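Local atomic coordinates of cyclic UMP-AMP synthase (Rhodothermus marinus SG0.5JP17-172, PDB entry 6E0L), a protein that makes the second messenger 3',3'-cUAMP from UTP and ATP, with magnesium as cofactor, in a CBASS antiphage defence system. Residues A29-Y34 against S97-A102; V65-V70 against V132-R137. All coordinates share one frame; numbering follows the deposited sequence.

Interaction 1: residues A29-Y34 against S97-A102; sequences AALDRY and SDVERA
A102 is the small knob of this contact: its CB sits in the notch between L31 and Y34, 3.5 Å from L31 CD2 and 3.5 Å from Y34 CG. The small side chain is consistent with the close approach of helix 92-107 to the chain just after helix 18-32, where the CA atoms of Y34 and A102 are 5.5 Å apart. The phenol reaches across because CG stands anti to the backbone N of Y34 (chi1 -166°), which lays the ring along the turn from D98 to A102. The carbonyl O of D98 lies over one ring face, offset toward the rim, while R101 brings CG obliquely to within 3.4 Å of CE1 of Y34. These two helices pack on one side of the central sheet in the nucleotidyltransferase fold of the CD-NTase family, where V99 meets L119, a UTP-binding residue. At the far end of the phenol, Y34 OH donates to OD1 of D98 at 2.9 Å, reaching that oxygen on its anti side, 31° out of the carboxylate plane; OD2 is taken by Y90. Deeper in, L31 CD2 lies 4.4 Å from V99 CG1. Between the backbones a water bridges two carbonyls, donating to A30 O at 2.6 Å and to A102 O.

Interaction 2: residues V65-V70 against V132-R137; sequences VQLNSV and VCIQYR
C133 joins the two parallel strands through both its backbone polar atoms: its N donates to V65 O at 3.0 Å, and its O accepts from L67 N at 3.0 Å. The next bond, from Q135 N to L67 O, is 2.9 Å long and completes the alternating pattern of a parallel pair, while CA of Q66 adds a CH...O contact to C133 O. On the face carrying L67 and I134, CD1 of I134 lies 3.5 Å from both CB and CD2 of L67, the two side chains running side by side.

Past the last bridge the side chains take over. N68 OD1 accepts two N-H groups. NE2 of Q66 arrives on a lone pair in the carbonyl plane, at 2.8 Å, whereas NE2 of Q135 comes from above that plane, also at 2.8 Å. The extended chain of Q135 (chi1 -178°) carries its amide to N68, and its OE1 receives a nearly straight bond from R137 NE (173°). Further out, Q66 OE1 bonds Y44, Q66 NE2 also bonds E151, and N68 ND2 bonds E42. Because each of these amides both donates and accepts, their rotations are probably fixed: Q66 has partners for both amide atoms, and Q135 uses OE1 and one N-H, just before the chain turns a corner at S69 and V70.

Overall arrangement
Interactions 1 and 2 have centres 15 Å apart and touch directly: L31 CD1 packs on V65 CG2, and V99 meets both V65 and V132. Their segments alternate along the chain, 29-34, 65-70, 97-102 and 132-137, so helix and strand elements interleave within one nucleotidyltransferase domain. Interaction 1 joins helices 18-32 and 92-107, which lie against the sheet; interaction 2 pairs its strands 61-68 and 127-138. The magnesium ligands D60, just before strand 61-68, D62 on it and D129 on strand 127-138 lie toward the starts of these two strands. Together the contacts make one helix-on-sheet layer, interaction 2 nearer the nucleotide site: C133 is about 8 Å from the bound UTP analogue and V99 about 13 Å (side chain to ligand).

Interaction 1: residues A29-Y34 against S97-A102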
ATOM      1  N   ALA A  29      21.731  -0.331  -0.691  1.00 19.64           N
ATOM      2  CA  ALA A  29      23.169  -0.552  -0.678  1.00 18.58           C
ATOM      3  C   ALA A  29      23.493  -2.029  -0.898  1.00 16.91           C
ATOM      4  O   ALA A  29      24.481  -2.359  -1.555  1.00 15.96           O
ATOM      5  CB  ALA A  29      23.768  -0.047   0.636  1.00 14.19           C
ATOM      6  N   ALA A  30      22.676  -2.933  -0.360  1.00 16.01           N
ATOM      7  CA  ALA A  30      22.901  -4.349  -0.618  1.00 15.62           C
ATOM      8  C   ALA A  30      22.812  -4.656  -2.102  1.00 16.84           C
ATOM      9  O   ALA A  30      23.612  -5.433  -2.639  1.00 16.44           O
ATOM     10  CB  ALA A  30      21.877  -5.180   0.141  1.00 15.05           C
ATOM     11  N   LEU A  31      21.811  -4.095  -2.770  1.00 18.46           N
ATOM     12  CA  LEU A  31      21.629  -4.377  -4.186  1.00 20.60           C
ATOM     13  C   LEU A  31      22.649  -3.644  -5.063  1.00 22.38           C
ATOM     14  O   LEU A  31      22.980  -4.121  -6.160  1.00 21.55           O
ATOM     15  CB  LEU A  31      20.201  -3.999  -4.579  1.00 20.91           C
ATOM     16  CG  LEU A  31      19.130  -4.752  -3.771  1.00 21.83           C
ATOM     17  CD1 LEU A  31      17.753  -4.566  -4.367  1.00 20.95           C
ATOM     18  CD2 LEU A  31      19.447  -6.229  -3.645  1.00 22.53           C
ATOM     19  N   ASP A  32      23.136  -2.484  -4.610  1.00 24.83           N
ATOM     20  CA  ASP A  32      24.167  -1.766  -5.353  1.00 27.46           C
ATOM     21  C   ASP A  32      25.454  -2.569  -5.422  1.00 25.16           C
ATOM     22  O   ASP A  32      26.238  -2.394  -6.359  1.00 23.29           O
ATOM     23  CB  ASP A  32      24.434  -0.384  -4.732  1.00 31.25           C
ATOM     24  CG  ASP A  32      23.373   0.654  -5.112  1.00 33.12           C
ATOM     25  OD1 ASP A  32      22.708   0.498  -6.162  1.00 33.56           O
ATOM     26  OD2 ASP A  32      23.229   1.658  -4.385  1.00 36.37           O
ATOM     27  N   ARG A  33      25.687  -3.447  -4.436  1.00 24.73           N
ATOM     28  CA  ARG A  33      26.902  -4.252  -4.383  1.00 26.57           C
ATOM     29  C   ARG A  33      26.866  -5.479  -5.259  1.00 25.24           C
ATOM     30  O   ARG A  33      27.917  -6.087  -5.480  1.00 27.32           O
ATOM     31  CB  ARG A  33      27.209  -4.746  -2.973  1.00 30.38           C
ATOM     32  CG  ARG A  33      27.734  -3.736  -2.033  1.00 33.93           C
ATOM     33  CD  ARG A  33      27.459  -4.144  -0.643  1.00 37.03           C
ATOM     34  NE  ARG A  33      28.257  -3.318   0.230  1.00 41.73           N
ATOM     35  CZ  ARG A  33      29.468  -3.715   0.611  1.00 48.64           C
ATOM     36  NH1 ARG A  33      29.925  -4.882   0.167  1.00 49.63           N
ATOM     37  NH2 ARG A  33      30.222  -2.964   1.404  1.00 53.28           N
ATOM     38  N   TYR A  34      25.710  -5.838  -5.776  1.00 24.64           N
ATOM     39  CA  TYR A  34      25.580  -7.054  -6.547  1.00 24.70           C
ATOM     40  C   TYR A  34      25.861  -6.765  -8.009  1.00 26.81           C
ATOM     41  O   TYR A  34      25.686  -5.643  -8.490  1.00 26.05           O
ATOM     42  CB  TYR A  34      24.176  -7.612  -6.347  1.00 23.40           C
ATOM     43  CG  TYR A  34      23.971  -9.025  -6.803  1.00 23.14           C
ATOM     44  CD1 TYR A  34      24.455 -10.096  -6.056  1.00 23.46           C
ATOM     45  CD2 TYR A  34      23.213  -9.298  -7.945  1.00 21.74           C
ATOM     46  CE1 TYR A  34      24.229 -11.408  -6.462  1.00 23.39           C
ATOM     47  CE2 TYR A  34      22.979 -10.594  -8.345  1.00 21.96           C
ATOM     48  CZ  TYR A  34      23.485 -11.647  -7.608  1.00 22.53           C
ATOM     49  OH  TYR A  34      23.245 -12.936  -8.027  1.00 22.69           O
ATOM     50  N   SER A  97      15.851 -14.933  -7.570  1.00 21.02           N
ATOM     51  CA  SER A  97      17.045 -15.600  -7.082  1.00 22.85           C
ATOM     52  C   SER A  97      18.235 -14.642  -7.017  1.00 21.61           C
ATOM     53  O   SER A  97      19.059 -14.726  -6.099  1.00 20.54           O
ATOM     54  CB  SER A  97      17.343 -16.805  -7.967  1.00 25.21           C
ATOM     55  OG  SER A  97      18.559 -17.434  -7.585  1.00 28.69           O
ATOM     56  N   ASP A  98      18.337 -13.717  -7.977  1.00 20.44           N
ATOM     57  CA  ASP A  98      19.408 -12.730  -7.929  1.00 19.78           C
ATOM     58  C   ASP A  98      19.215 -11.758  -6.767  1.00 18.52           C
ATOM     59  O   ASP A  98      20.177 -11.426  -6.067  1.00 17.69           O
ATOM     60  CB  ASP A  98      19.491 -11.969  -9.253  1.00 19.81           C
ATOM     61  CG  ASP A  98      20.221 -12.773 -10.347  1.00 20.85           C
ATOM     62  OD1 ASP A  98      21.191 -13.491 -10.031  1.00 21.52           O
ATOM     63  OD2 ASP A  98      19.863 -12.636 -11.531  1.00 19.78           O
ATOM     64  N   VAL A  99      17.983 -11.277  -6.556  1.00 17.59           N
ATOM     65  CA  VAL A  99      17.731 -10.364  -5.442  1.00 17.45           C
ATOM     66  C   VAL A  99      18.045 -11.052  -4.122  1.00 18.24           C
ATOM     67  O   VAL A  99      18.733 -10.495  -3.258  1.00 17.41           O
ATOM     68  CB  VAL A  99      16.290  -9.834  -5.477  1.00 17.16           C
ATOM     69  CG1 VAL A  99      16.019  -8.990  -4.236  1.00 16.67           C
ATOM     70  CG2 VAL A  99      16.053  -9.016  -6.727  1.00 17.21           C
ATOM     71  N   GLU A 100      17.578 -12.291  -3.969  1.00 19.89           N
ATOM     72  CA  GLU A 100      17.842 -13.054  -2.755  1.00 21.62           C
ATOM     73  C   GLU A 100      19.331 -13.234  -2.522  1.00 21.51           C
ATOM     74  O   GLU A 100      19.805 -13.120  -1.385  1.00 20.79           O
ATOM     75  CB  GLU A 100      17.166 -14.421  -2.826  1.00 23.65           C
ATOM     76  CG  GLU A 100      17.323 -15.254  -1.560  1.00 25.36           C
ATOM     77  CD  GLU A 100      16.722 -16.648  -1.711  1.00 27.43           C
ATOM     78  OE1 GLU A 100      16.861 -17.265  -2.802  1.00 27.78           O
ATOM     79  OE2 GLU A 100      16.067 -17.109  -0.745  1.00 27.44           O
ATOM     80  N   ARG A 101      20.085 -13.538  -3.583  1.00 21.62           N
ATOM     81  CA  ARG A 101      21.526 -13.695  -3.429  1.00 22.61           C
ATOM     82  C   ARG A 101      22.168 -12.396  -2.993  1.00 21.43           C
ATOM     83  O   ARG A 101      23.046 -12.393  -2.124  1.00 22.15           O
ATOM     84  CB  ARG A 101      22.152 -14.177  -4.735  1.00 25.71           C
ATOM     85  CG  ARG A 101      23.678 -14.297  -4.692  1.00 28.58           C
ATOM     86  CD  ARG A 101      24.135 -15.410  -3.748  1.00 31.82           C
ATOM     87  NE  ARG A 101      23.646 -16.736  -4.144  1.00 34.23           N
ATOM     88  CZ  ARG A 101      24.229 -17.496  -5.071  1.00 36.41           C
ATOM     89  NH1 ARG A 101      25.321 -17.059  -5.696  1.00 37.62           N
ATOM     90  NH2 ARG A 101      23.739 -18.693  -5.368  1.00 37.44           N
ATOM     91  N   ALA A 102      21.752 -11.281  -3.593  1.00 20.55           N
ATOM     92  CA  ALA A 102      22.313  -9.987  -3.224  1.00 20.04           C
ATOM     93  C   ALA A 102      22.046  -9.680  -1.758  1.00 20.09           C
ATOM     94  O   ALA A 102      22.939  -9.236  -1.033  1.00 20.14           O
ATOM     95  CB  ALA A 102      21.732  -8.880  -4.101  1.00 19.66           C
TER
HETATM   96  O   HOH W   1      24.884  -7.571  -1.911  1.00 25.00           O

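Interaction 2: residues V65-V70 against V132-R137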
ATOM      1  N   VAL A  65      11.447  -3.891  -5.082  1.00 15.22           N
ATOM      2  CA  VAL A  65      12.615  -4.115  -5.920  1.00 14.64           C
ATOM      3  C   VAL A  65      12.082  -4.518  -7.292  1.00 15.28           C
ATOM      4  O   VAL A  65      11.575  -5.630  -7.468  1.00 14.98           O
ATOM      5  CB  VAL A  65      13.551  -5.179  -5.328  1.00 13.97           C
ATOM      6  CG1 VAL A  65      14.684  -5.504  -6.313  1.00 14.72           C
ATOM      7  CG2 VAL A  65      14.156  -4.694  -4.014  1.00 13.55           C
ATOM      8  N   GLN A  66      12.164  -3.624  -8.265  1.00 15.25           N
ATOM      9  CA  GLN A  66      11.407  -3.771  -9.498  1.00 15.38           C
ATOM     10  C   GLN A  66      12.364  -3.838 -10.678  1.00 15.40           C
ATOM     11  O   GLN A  66      13.138  -2.905 -10.909  1.00 15.83           O
ATOM     12  CB  GLN A  66      10.448  -2.601  -9.692  1.00 15.10           C
ATOM     13  CG  GLN A  66       9.726  -2.629 -11.033  1.00 15.40           C
ATOM     14  CD  GLN A  66       8.644  -1.588 -11.126  1.00 15.41           C
ATOM     15  OE1 GLN A  66       7.907  -1.339 -10.171  1.00 15.49           O
ATOM     16  NE2 GLN A  66       8.534  -0.974 -12.289  1.00 15.98           N
ATOM     17  N   LEU A  67      12.278  -4.916 -11.447  1.00 15.76           N
ATOM     18  CA  LEU A  67      13.082  -5.044 -12.653  1.00 16.20           C
ATOM     19  C   LEU A  67      12.389  -4.331 -13.803  1.00 17.02           C
ATOM     20  O   LEU A  67      11.192  -4.530 -14.030  1.00 16.52           O
ATOM     21  CB  LEU A  67      13.302  -6.515 -12.997  1.00 16.22           C
ATOM     22  CG  LEU A  67      14.217  -6.760 -14.202  1.00 15.84           C
ATOM     23  CD1 LEU A  67      15.612  -6.330 -13.861  1.00 16.20           C
ATOM     24  CD2 LEU A  67      14.214  -8.215 -14.623  1.00 15.98           C
ATOM     25  N   ASN A  68      13.123  -3.463 -14.499  1.00 17.57           N
ATOM     26  CA  ASN A  68      12.551  -2.715 -15.608  1.00 18.40           C
ATOM     27  C   ASN A  68      13.195  -3.048 -16.945  1.00 19.19           C
ATOM     28  O   ASN A  68      12.759  -2.522 -17.973  1.00 19.28           O
ATOM     29  CB  ASN A  68      12.645  -1.204 -15.354  1.00 18.38           C
ATOM     30  CG  ASN A  68      11.700  -0.745 -14.258  1.00 18.65           C
ATOM     31  OD1 ASN A  68      10.510  -1.094 -14.250  1.00 17.80           O
ATOM     32  ND2 ASN A  68      12.220   0.024 -13.322  1.00 18.97           N
ATOM     33  N   SER A  69      14.182  -3.940 -16.979  1.00 20.26           N
ATOM     34  CA  SER A  69      14.783  -4.294 -18.255  1.00 20.60           C
ATOM     35  C   SER A  69      13.855  -5.223 -19.020  1.00 22.32           C
ATOM     36  O   SER A  69      14.009  -5.398 -20.237  1.00 21.12           O
ATOM     37  CB  SER A  69      16.163  -4.930 -18.080  1.00 19.72           C
ATOM     38  OG  SER A  69      16.078  -6.107 -17.307  1.00 18.95           O
ATOM     39  N   VAL A  70      12.897  -5.838 -18.333  1.00 23.60           N
ATOM     40  CA  VAL A  70      11.912  -6.651 -19.023  1.00 25.78           C
ATOM     41  C   VAL A  70      10.568  -6.303 -18.402  1.00 25.18           C
ATOM     42  O   VAL A  70      10.493  -5.713 -17.320  1.00 23.58           O
ATOM     43  CB  VAL A  70      12.190  -8.167 -18.864  1.00 28.11           C
ATOM     44  CG1 VAL A  70      13.583  -8.522 -19.389  1.00 29.74           C
ATOM     45  CG2 VAL A  70      12.036  -8.589 -17.441  1.00 29.09           C
ATOM     46  N   VAL A 132       9.682  -8.482  -4.629  1.00 18.08           N
ATOM     47  CA  VAL A 132      10.467  -8.686  -5.841  1.00 16.54           C
ATOM     48  C   VAL A 132       9.479  -8.777  -6.994  1.00 16.02           C
ATOM     49  O   VAL A 132       8.628  -9.670  -7.032  1.00 16.40           O
ATOM     50  CB  VAL A 132      11.317  -9.963  -5.742  1.00 17.46           C
ATOM     51  CG1 VAL A 132      12.061 -10.222  -7.050  1.00 16.67           C
ATOM     52  CG2 VAL A 132      12.292  -9.877  -4.571  1.00 17.33           C
ATOM     53  N   CYS A 133       9.610  -7.890  -7.964  1.00 16.38           N
ATOM     54  CA  CYS A 133       8.555  -7.801  -8.952  1.00 16.44           C
ATOM     55  C   CYS A 133       9.170  -7.413 -10.274  1.00 16.91           C
ATOM     56  O   CYS A 133      10.291  -6.901 -10.333  1.00 16.04           O
ATOM     57  CB  CYS A 133       7.466  -6.802  -8.532  1.00 15.65           C
ATOM     58  SG  CYS A 133       8.068  -5.112  -8.247  1.00 16.04           S
ATOM     59  N   ILE A 134       8.377  -7.577 -11.329  1.00 17.16           N
ATOM     60  CA  ILE A 134       8.776  -7.183 -12.669  1.00 19.28           C
ATOM     61  C   ILE A 134       7.817  -6.103 -13.134  1.00 17.38           C
ATOM     62  O   ILE A 134       6.626  -6.149 -12.819  1.00 16.09           O
ATOM     63  CB  ILE A 134       8.674  -8.405 -13.619  1.00 22.17           C
ATOM     64  CG1 ILE A 134       9.654  -9.525 -13.243  1.00 24.56           C
ATOM     65  CG2 ILE A 134       8.942  -8.013 -15.063  1.00 23.41           C
ATOM     66  CD1 ILE A 134      11.066  -9.187 -13.384  1.00 27.47           C
ATOM     67  N   GLN A 135       8.333  -5.142 -13.896  1.00 17.51           N
ATOM     68  CA  GLN A 135       7.472  -4.123 -14.475  1.00 18.76           C
ATOM     69  C   GLN A 135       6.308  -4.792 -15.196  1.00 17.90           C
ATOM     70  O   GLN A 135       6.486  -5.816 -15.858  1.00 18.15           O
ATOM     71  CB  GLN A 135       8.263  -3.270 -15.466  1.00 21.13           C
ATOM     72  CG  GLN A 135       7.452  -2.159 -16.089  1.00 23.38           C
ATOM     73  CD  GLN A 135       8.230  -1.424 -17.149  1.00 25.92           C
ATOM     74  OE1 GLN A 135       7.818  -1.363 -18.306  1.00 27.14           O
ATOM     75  NE2 GLN A 135       9.366  -0.865 -16.763  1.00 28.09           N
ATOM     76  N   TYR A 136       5.109  -4.257 -14.999  1.00 18.43           N
ATOM     77  CA  TYR A 136       3.892  -4.703 -15.673  1.00 17.94           C
ATOM     78  C   TYR A 136       3.307  -3.570 -16.502  1.00 18.79           C
ATOM     79  O   TYR A 136       3.175  -2.444 -16.012  1.00 18.55           O
ATOM     80  CB  TYR A 136       2.851  -5.255 -14.683  1.00 17.62           C
ATOM     81  CG  TYR A 136       1.594  -5.748 -15.382  1.00 17.99           C
ATOM     82  CD1 TYR A 136       1.509  -7.028 -15.916  1.00 17.92           C
ATOM     83  CD2 TYR A 136       0.466  -4.939 -15.459  1.00 18.95           C
ATOM     84  CE1 TYR A 136       0.361  -7.454 -16.557  1.00 18.17           C
ATOM     85  CE2 TYR A 136      -0.677  -5.362 -16.087  1.00 19.36           C
ATOM     86  CZ  TYR A 136      -0.730  -6.623 -16.627  1.00 19.04           C
ATOM     87  OH  TYR A 136      -1.873  -7.055 -17.262  1.00 19.23           O
ATOM     88  N   ARG A 137       2.976  -3.861 -17.762  1.00 18.92           N
ATOM     89  CA  ARG A 137       2.358  -2.884 -18.646  1.00 19.12           C
ATOM     90  C   ARG A 137       0.937  -3.326 -18.936  1.00 18.89           C
ATOM     91  O   ARG A 137       0.724  -4.379 -19.548  1.00 18.39           O
ATOM     92  CB  ARG A 137       3.132  -2.739 -19.947  1.00 19.67           C
ATOM     93  CG  ARG A 137       4.516  -2.190 -19.747  1.00 19.76           C
ATOM     94  CD  ARG A 137       5.149  -1.911 -21.053  1.00 19.73           C
ATOM     95  NE  ARG A 137       6.529  -1.489 -20.886  1.00 20.42           N
ATOM     96  CZ  ARG A 137       7.307  -1.150 -21.900  1.00 22.11           C
ATOM     97  NH1 ARG A 137       6.815  -1.192 -23.134  1.00 23.31           N
ATOM     98  NH2 ARG A 137       8.557  -0.784 -21.681  1.00 21.42           N
TER